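Local atomic coordinates of KLLA0E08119p (Kluyveromyces lactis, PDB entry 3VA7), a protein that probably carboxylates urea, using ATP, hydrogencarbonate and a biotin cofactor, as the urea carboxylase part of a longer urea-degrading enzyme. Residues I736-G740 / D741-I745; A278-A281 / K282-A286; E371-V374 / K375-P379. All blocks are in the same frame, centred on the assembly; numbering follows the deposited sequence.

Contact 1 of 3, residues I736-G740 / D741-I745; sequences INFTG and DEPVI. With BTI (5-(hexahydro-2-oxo-1H-thieno[3,4-D]imidazol-6-yl)pentanal), chain B.
Val-744 N donates to Asn-737 O at 2.9 Å, and the CA-H of Pro-743 turns to the same oxygen. Asn-737 N returns a bond to Val-744 O at 3.0 Å, almost straight at 167°. These bonds join the two strands of a beta hairpin closed by a type II' turn from Thr-739 to Glu-742. The hairpin belongs to the carboxyltransferase domain and lines the biotin pocket.

On one face, Ile-736, Phe-738, Pro-743 and Ile-745 gather. Pro-743 CB sits over the centre of the Phe-738 ring in a CH-pi contact, 3.8 Å from the centroid. Ile-736 CG2 meets Pro-743 CB at 4.0 Å. Helix 680-688 covers this face through Tyr-682 and Phe-686, and Phe-678 packs edge-to-face with the Phe-738 ring.

The other face looks to biotin. The Asn-737 carboxamide stands anti to the backbone N (chi1 -173°), which carries OD1 to the ureido ring. There Asn-737 OD1 accepts from BTI N2 at 3.0 Å. Asn-737 ND2 has a weak bond to Val-757 O, consistent with this amide orientation. Thr-739 turns OG1 to Arg-703 and CG2 to the cofactor, so Thr-739 CG2 lies 3.6 Å from BTI C4. That methyl also rests on Val-744 CG1. From this strand the ligand receives one polar bond and a methyl; Gly-755 N bonds it as well. The opposing strand reaches the biotin chain instead, with Val-744 CG2 set 3.8 Å from BTI C10.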
loop_
_atom_site.group_PDB
_atom_site.type_symbol
_atom_site.label_atom_id
_atom_site.label_comp_id
_atom_site.label_asym_id
_atom_site.label_seq_id
_atom_site.Cartn_x
_atom_site.Cartn_y
_atom_site.Cartn_z
ATOM N N ILE A 736 -21.765 -16.825 4.484
ATOM C CA ILE A 736 -22.660 -16.444 3.398
ATOM C C ILE A 736 -23.516 -15.342 3.991
ATOM O O ILE A 736 -24.416 -15.587 4.765
ATOM C CB ILE A 736 -23.402 -17.674 2.827
ATOM C CG1 ILE A 736 -22.374 -18.639 2.227
ATOM C CG2 ILE A 736 -24.306 -17.333 1.717
ATOM C CD1 ILE A 736 -22.937 -20.046 2.061
ATOM N N ASN A 737 -23.162 -14.114 3.645
ATOM C CA ASN A 737 -23.654 -12.898 4.300
ATOM C C ASN A 737 -24.798 -12.344 3.495
ATOM O O ASN A 737 -24.659 -12.129 2.274
ATOM C CB ASN A 737 -22.491 -11.889 4.296
ATOM C CG ASN A 737 -22.769 -10.610 5.085
ATOM O OD1 ASN A 737 -22.402 -9.555 4.627
ATOM N ND2 ASN A 737 -23.338 -10.712 6.276
ATOM N N PHE A 738 -25.918 -12.118 4.171
ATOM C CA PHE A 738 -27.110 -11.578 3.557
ATOM C C PHE A 738 -27.143 -10.026 3.658
ATOM O O PHE A 738 -27.686 -9.450 4.629
ATOM C CB PHE A 738 -28.371 -12.237 4.158
ATOM C CG PHE A 738 -28.806 -13.491 3.429
ATOM C CD1 PHE A 738 -28.293 -14.736 3.773
ATOM C CD2 PHE A 738 -29.713 -13.427 2.377
ATOM C CE1 PHE A 738 -28.657 -15.884 3.051
ATOM C CE2 PHE A 738 -30.078 -14.561 1.666
ATOM C CZ PHE A 738 -29.552 -15.787 2.009
ATOM N N THR A 739 -26.585 -9.342 2.652
ATOM C CA THR A 739 -26.539 -7.870 2.685
ATOM C C THR A 739 -27.884 -7.433 2.206
ATOM O O THR A 739 -28.088 -7.279 1.010
ATOM C CB THR A 739 -25.459 -7.305 1.757
ATOM O OG1 THR A 739 -25.813 -7.602 0.388
ATOM C CG2 THR A 739 -24.107 -7.921 2.077
ATOM N N GLY A 740 -28.816 -7.234 3.125
ATOM C CA GLY A 740 -30.252 -7.080 2.736
ATOM C C GLY A 740 -30.810 -8.435 2.224
ATOM O O GLY A 740 -30.648 -9.473 2.895
ATOM N N ASP A 741 -31.383 -8.446 1.022
ATOM C CA ASP A 741 -32.107 -9.584 0.509
ATOM C C ASP A 741 -31.262 -10.460 -0.472
ATOM O O ASP A 741 -31.744 -11.413 -1.072
ATOM C CB ASP A 741 -33.414 -9.103 -0.120
ATOM C CG ASP A 741 -34.377 -8.516 0.904
ATOM O OD1 ASP A 741 -34.739 -9.246 1.864
ATOM O OD2 ASP A 741 -34.810 -7.338 0.755
ATOM N N GLU A 742 -29.989 -10.143 -0.595
ATOM C CA GLU A 742 -29.116 -10.866 -1.482
ATOM C C GLU A 742 -27.854 -11.223 -0.710
ATOM O O GLU A 742 -27.385 -10.400 0.089
ATOM C CB GLU A 742 -28.727 -9.980 -2.627
ATOM C CG GLU A 742 -29.850 -9.712 -3.609
ATOM C CD GLU A 742 -29.574 -8.478 -4.443
ATOM O OE1 GLU A 742 -28.672 -8.519 -5.286
ATOM O OE2 GLU A 742 -30.229 -7.445 -4.211
ATOM N N PRO A 743 -27.310 -12.449 -0.937
ATOM C CA PRO A 743 -26.155 -12.962 -0.211
ATOM C C PRO A 743 -24.883 -12.905 -1.002
ATOM O O PRO A 743 -24.906 -12.812 -2.204
ATOM C CB PRO A 743 -26.515 -14.428 0.035
ATOM C CG PRO A 743 -27.307 -14.814 -1.246
ATOM C CD PRO A 743 -27.884 -13.483 -1.835
ATOM N N VAL A 744 -23.765 -13.001 -0.305
ATOM C CA VAL A 744 -22.484 -12.926 -0.945
ATOM C C VAL A 744 -21.540 -13.752 -0.110
ATOM O O VAL A 744 -21.623 -13.743 1.146
ATOM C CB VAL A 744 -22.005 -11.473 -1.049
ATOM C CG1 VAL A 744 -22.248 -10.698 0.278
ATOM C CG2 VAL A 744 -20.570 -11.412 -1.480
ATOM N N ILE A 745 -20.660 -14.485 -0.777
ATOM C CA ILE A 745 -19.708 -15.247 -0.042
ATOM C C ILE A 745 -18.458 -14.438 0.294
ATOM O O ILE A 745 -17.720 -14.055 -0.600
ATOM C CB ILE A 745 -19.279 -16.516 -0.784
ATOM C CG1 ILE A 745 -20.517 -17.330 -1.224
ATOM C CG2 ILE A 745 -18.320 -17.358 0.128
ATOM C CD1 ILE A 745 -20.142 -18.333 -2.262
HETATM C C11 BTI B . -18.664 -7.615 -2.754
HETATM O O11 BTI B . -19.455 -6.641 -2.945
HETATM C C10 BTI B . -18.373 -8.270 -1.370
HETATM C C9 BTI B . -19.098 -7.516 -0.257
HETATM C C8 BTI B . -19.163 -8.216 1.093
HETATM C C7 BTI B . -20.279 -7.721 2.036
HETATM C C2 BTI B . -20.352 -6.218 2.215
HETATM S S1 BTI B . -18.862 -5.529 2.872
HETATM C C6 BTI B . -19.659 -4.107 3.531
HETATM C C5 BTI B . -21.107 -4.459 3.795
HETATM N N3 BTI B . -21.101 -4.729 5.209
HETATM C C3 BTI B . -21.277 -6.001 5.447
HETATM O O3 BTI B . -21.365 -6.508 6.661
HETATM N N2 BTI B . -21.402 -6.702 4.340
HETATM C C4 BTI B . -21.456 -5.821 3.180
#

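Contact 2 of 3, residues A278-A281 / K282-A286; sequences ATRA and KMRAA
The contact lies within the first turns of helix 277-293, in the ATP-binding part of the biotin carboxylase region. Arg-280 O takes two backbone donors. Arg-284 N, four residues on, reaches Arg-280 O at 3.0 Å, nearly in line with the C=O. Met-283 N, three residues on, is the second donor and comes from above the carbonyl plane. The next bond, from Ala-285 N to Ala-281 O, is 3.1 Å long and nearly straight at 168°.

Arg-280 and Arg-284 run side by side, with Arg-280 CG 4.0 Å from Arg-284 CD. Only their aliphatic parts meet. Both chains bend at chi3, and the guanidinium planes end 61° apart, with Arg-280 NE 6.8 Å from Arg-284 NE. The like charges are likely to be eased by other partners. Arg-280 NH1 forms a salt bridge with Glu-254, and Arg-284 NH1 has a weak bond to Ala-251 O.

Met-283 CG passes Thr-279 O at 3.5 Å. The methionine side chain then packs on Val-237, Ile-239, Phe-304 and Phe-313 of the neighbouring strands. With Met-283 on the strands and Ala-281 and Lys-282 exposed, this is the pattern of an amphipathic alpha-helix lying on a beta-sheet.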
loop_
_atom_site.group_PDB
_atom_site.type_symbol
_atom_site.label_atom_id
_atom_site.label_comp_id
_atom_site.label_asym_id
_atom_site.label_seq_id
_atom_site.Cartn_x
_atom_site.Cartn_y
_atom_site.Cartn_z
ATOM N N ALA A 278 54.246 11.008 -8.164
ATOM C CA ALA A 278 54.768 11.973 -9.149
ATOM C C ALA A 278 53.620 12.707 -9.881
ATOM O O ALA A 278 53.634 13.953 -10.040
ATOM C CB ALA A 278 55.733 11.288 -10.178
ATOM N N THR A 279 52.618 11.939 -10.299
ATOM C CA THR A 279 51.555 12.506 -11.106
ATOM C C THR A 279 50.376 13.066 -10.245
ATOM O O THR A 279 49.759 14.066 -10.627
ATOM C CB THR A 279 51.231 11.563 -12.297
ATOM O OG1 THR A 279 49.941 11.845 -12.861
ATOM C CG2 THR A 279 51.304 10.158 -11.837
ATOM N N ARG A 280 50.120 12.477 -9.071
ATOM C CA ARG A 280 49.186 13.068 -8.099
ATOM C C ARG A 280 49.662 14.415 -7.555
ATOM O O ARG A 280 48.886 15.376 -7.539
ATOM C CB ARG A 280 48.841 12.122 -6.930
ATOM C CG ARG A 280 48.140 12.827 -5.739
ATOM C CD ARG A 280 47.594 11.925 -4.598
ATOM N NE ARG A 280 48.298 10.651 -4.439
ATOM C CZ ARG A 280 47.847 9.466 -4.875
ATOM N NH1 ARG A 280 46.672 9.351 -5.492
ATOM N NH2 ARG A 280 48.585 8.382 -4.693
ATOM N N ALA A 281 50.913 14.485 -7.089
ATOM C CA ALA A 281 51.463 15.746 -6.541
ATOM C C ALA A 281 51.446 16.879 -7.581
ATOM O O ALA A 281 51.357 18.070 -7.230
ATOM C CB ALA A 281 52.877 15.545 -5.956
ATOM N N LYS A 282 51.487 16.504 -8.856
ATOM C CA LYS A 282 51.471 17.498 -9.909
ATOM C C LYS A 282 50.069 17.802 -10.444
ATOM O O LYS A 282 49.856 18.757 -11.187
ATOM C CB LYS A 282 52.540 17.176 -10.976
ATOM C CG LYS A 282 52.089 16.636 -12.317
ATOM C CD LYS A 282 53.281 16.594 -13.340
ATOM C CE LYS A 282 54.506 15.773 -12.845
ATOM N NZ LYS A 282 55.206 15.128 -14.019
ATOM N N MET A 283 49.101 16.998 -10.042
ATOM C CA MET A 283 47.720 17.341 -10.279
ATOM C C MET A 283 47.331 18.353 -9.216
ATOM O O MET A 283 46.674 19.358 -9.489
ATOM C CB MET A 283 46.866 16.108 -10.155
ATOM C CG MET A 283 46.604 15.370 -11.463
ATOM S SD MET A 283 45.966 13.709 -11.090
ATOM C CE MET A 283 45.025 13.405 -12.592
ATOM N N ARG A 284 47.769 18.080 -7.998
ATOM C CA ARG A 284 47.551 18.985 -6.894
ATOM C C ARG A 284 48.113 20.358 -7.234
ATOM O O ARG A 284 47.362 21.317 -7.316
ATOM C CB ARG A 284 48.159 18.440 -5.595
ATOM C CG ARG A 284 47.448 17.188 -5.045
ATOM C CD ARG A 284 48.291 16.414 -4.013
ATOM N NE ARG A 284 48.681 17.238 -2.869
ATOM C CZ ARG A 284 47.851 17.613 -1.894
ATOM N NH1 ARG A 284 46.560 17.256 -1.918
ATOM N NH2 ARG A 284 48.307 18.354 -0.885
ATOM N N ALA A 285 49.423 20.453 -7.465
ATOM C CA ALA A 285 50.049 21.760 -7.671
ATOM C C ALA A 285 49.455 22.531 -8.841
ATOM O O ALA A 285 49.360 23.758 -8.768
ATOM C CB ALA A 285 51.564 21.662 -7.761
ATOM N N ALA A 286 49.015 21.832 -9.884
ATOM C CA ALA A 286 48.436 22.506 -11.065
ATOM C C ALA A 286 47.088 23.113 -10.704
ATOM O O ALA A 286 46.750 24.249 -11.097
ATOM C CB ALA A 286 48.291 21.544 -12.231
#

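Contact 3 of 3, residues E371-V374 / K375-P379; sequences ENPV and KDFRP
Asn-372 and Phe-377 face each other where the chain turns between strands 362-372 and 378-383. The backbone bonds come first. Phe-377 N donates to Asn-372 O at 2.7 Å, from above the carbonyl plane. Lys-375 N adds a weak bond to the same oxygen. Asn-372 N gives its hydrogen to Arg-378 O at 3.0 Å.

The side-chain bond is made by Asn-372. Its CG lies anti to the backbone N (chi1 -169°), and Asn-372 OD1 accepts from Val-374 N at 3.0 Å. This is an Asx turn. The rest of the amide runs alongside Lys-375, with Asn-372 ND2 3.6 Å from Lys-375 CG. With an alanine here, Val-374 N would probably lose this acceptor, and the start of the turn would be freer to shift.

The aromatic contacts centre on Phe-377. Pro-373 CA lies over one ring face, offset toward the rim, in a CH-pi contact 3.9 Å from the Phe-377 centroid. The two side chains cross at about a right angle, and Pro-373 CB touches Phe-377 CE2 at 3.8 Å. Glu-371 OE1 lies in the ring plane at the edge, 3.7 Å from Phe-377 CD2. Its carboxylate stands 83° to the ring. Arg-261 adds a cation-pi contact to this ring, and Tyr-448 meets it edge-to-face.

The positive phi angles of Asp-376 and Phe-377 bring the chain back toward Arg-378. An Asx turn followed by such left-handed residues here forms the connecting loop of an antiparallel beta hairpin, in the biotin carboxylase C-terminal domain.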
loop_
_atom_site.group_PDB
_atom_site.type_symbol
_atom_site.label_atom_id
_atom_site.label_comp_id
_atom_site.label_asym_id
_atom_site.label_seq_id
_atom_site.Cartn_x
_atom_site.Cartn_y
_atom_site.Cartn_z
ATOM N N GLU A 371 15.337 4.805 -10.206
ATOM C CA GLU A 371 15.435 4.556 -11.647
ATOM C C GLU A 371 15.304 3.069 -11.921
ATOM O O GLU A 371 15.630 2.228 -11.042
ATOM C CB GLU A 371 16.835 4.878 -12.137
ATOM C CG GLU A 371 17.055 6.183 -12.755
ATOM C CD GLU A 371 18.548 6.429 -12.878
ATOM O OE1 GLU A 371 19.300 5.459 -12.565
ATOM O OE2 GLU A 371 18.947 7.576 -13.258
ATOM N N ASN A 372 14.938 2.748 -13.166
ATOM C CA ASN A 372 14.894 1.356 -13.599
ATOM C C ASN A 372 16.047 0.916 -14.533
ATOM O O ASN A 372 16.035 1.196 -15.732
ATOM C CB ASN A 372 13.520 1.069 -14.210
ATOM C CG ASN A 372 13.308 -0.388 -14.433
ATOM O OD1 ASN A 372 14.195 -1.181 -14.179
ATOM N ND2 ASN A 372 12.139 -0.759 -14.899
ATOM N N PRO A 373 17.060 0.225 -13.999
ATOM C CA PRO A 373 18.135 -0.231 -14.908
ATOM C C PRO A 373 17.712 -1.162 -16.062
ATOM O O PRO A 373 18.368 -1.181 -17.118
ATOM C CB PRO A 373 19.084 -0.938 -13.964
ATOM C CG PRO A 373 18.957 -0.141 -12.723
ATOM C CD PRO A 373 17.483 0.128 -12.594
ATOM N N VAL A 374 16.609 -1.891 -15.874
ATOM C CA VAL A 374 16.097 -2.854 -16.868
ATOM C C VAL A 374 15.347 -2.166 -18.017
ATOM O O VAL A 374 15.357 -2.657 -19.160
ATOM C CB VAL A 374 15.194 -3.922 -16.202
ATOM C CG1 VAL A 374 14.508 -4.795 -17.237
ATOM C CG2 VAL A 374 15.994 -4.774 -15.208
ATOM N N LYS A 375 14.703 -1.040 -17.724
ATOM C CA LYS A 375 14.070 -0.248 -18.775
ATOM C C LYS A 375 14.760 1.110 -18.994
ATOM O O LYS A 375 14.122 2.160 -18.898
ATOM C CB LYS A 375 12.558 -0.072 -18.523
ATOM C CG LYS A 375 11.707 -1.401 -18.460
ATOM C CD LYS A 375 12.093 -2.458 -19.554
ATOM C CE LYS A 375 11.292 -2.274 -20.867
ATOM N NZ LYS A 375 9.834 -2.107 -20.543
ATOM N N ASP A 376 16.056 1.092 -19.291
ATOM C CA ASP A 376 16.736 2.306 -19.787
ATOM C C ASP A 376 16.940 3.428 -18.752
ATOM O O ASP A 376 17.047 4.615 -19.112
ATOM C CB ASP A 376 15.966 2.896 -21.002
ATOM C CG ASP A 376 16.065 2.025 -22.255
ATOM O OD1 ASP A 376 17.187 1.857 -22.786
ATOM O OD2 ASP A 376 15.014 1.528 -22.712
ATOM N N PHE A 377 16.981 3.065 -17.475
ATOM C CA PHE A 377 17.206 4.054 -16.418
ATOM C C PHE A 377 16.142 5.164 -16.445
ATOM O O PHE A 377 16.411 6.351 -16.226
ATOM C CB PHE A 377 18.638 4.574 -16.480
ATOM C CG PHE A 377 19.653 3.476 -16.455
ATOM C CD1 PHE A 377 20.032 2.836 -17.645
ATOM C CD2 PHE A 377 20.196 3.048 -15.243
ATOM C CE1 PHE A 377 20.952 1.798 -17.645
ATOM C CE2 PHE A 377 21.117 2.017 -15.211
ATOM C CZ PHE A 377 21.502 1.374 -16.430
ATOM N N ARG A 378 14.920 4.711 -16.713
ATOM C CA ARG A 378 13.727 5.508 -16.699
ATOM C C ARG A 378 13.343 5.809 -15.230
ATOM O O ARG A 378 13.299 4.910 -14.382
ATOM C CB ARG A 378 12.640 4.709 -17.441
ATOM C CG ARG A 378 11.180 5.091 -17.147
ATOM C CD ARG A 378 10.176 4.046 -17.708
ATOM N NE ARG A 378 8.833 4.222 -17.135
ATOM C CZ ARG A 378 7.837 4.929 -17.684
ATOM N NH1 ARG A 378 7.990 5.557 -18.857
ATOM N NH2 ARG A 378 6.665 5.004 -17.053
ATOM N N PRO A 379 13.099 7.087 -14.924
ATOM C CA PRO A 379 12.811 7.498 -13.559
ATOM C C PRO A 379 11.591 6.775 -13.024
ATOM O O PRO A 379 10.647 6.519 -13.753
ATOM C CB PRO A 379 12.558 9.011 -13.682
ATOM C CG PRO A 379 12.252 9.240 -15.131
ATOM C CD PRO A 379 13.096 8.228 -15.853
#

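Overall arrangement
The three contacts follow one another along the chain as contact 2, contact 3 and contact 1. Contacts 2 and 3 both lie in the biotin carboxylation region, with centres 38 Å apart, on the same side of the chain's centre. Contact 1 belongs to the carboxyltransferase domain on the opposite side. Its centre is 47 Å from that of contact 3 and 82 Å from that of contact 2. No two of them touch. Contact 1 alone holds residues of the biotin pocket, which also includes Lys-1202. The bound urea is about 8 Å from the side chain of Asn-737. Contacts 2 and 3 hold no residue of either the biotin or the urea pocket.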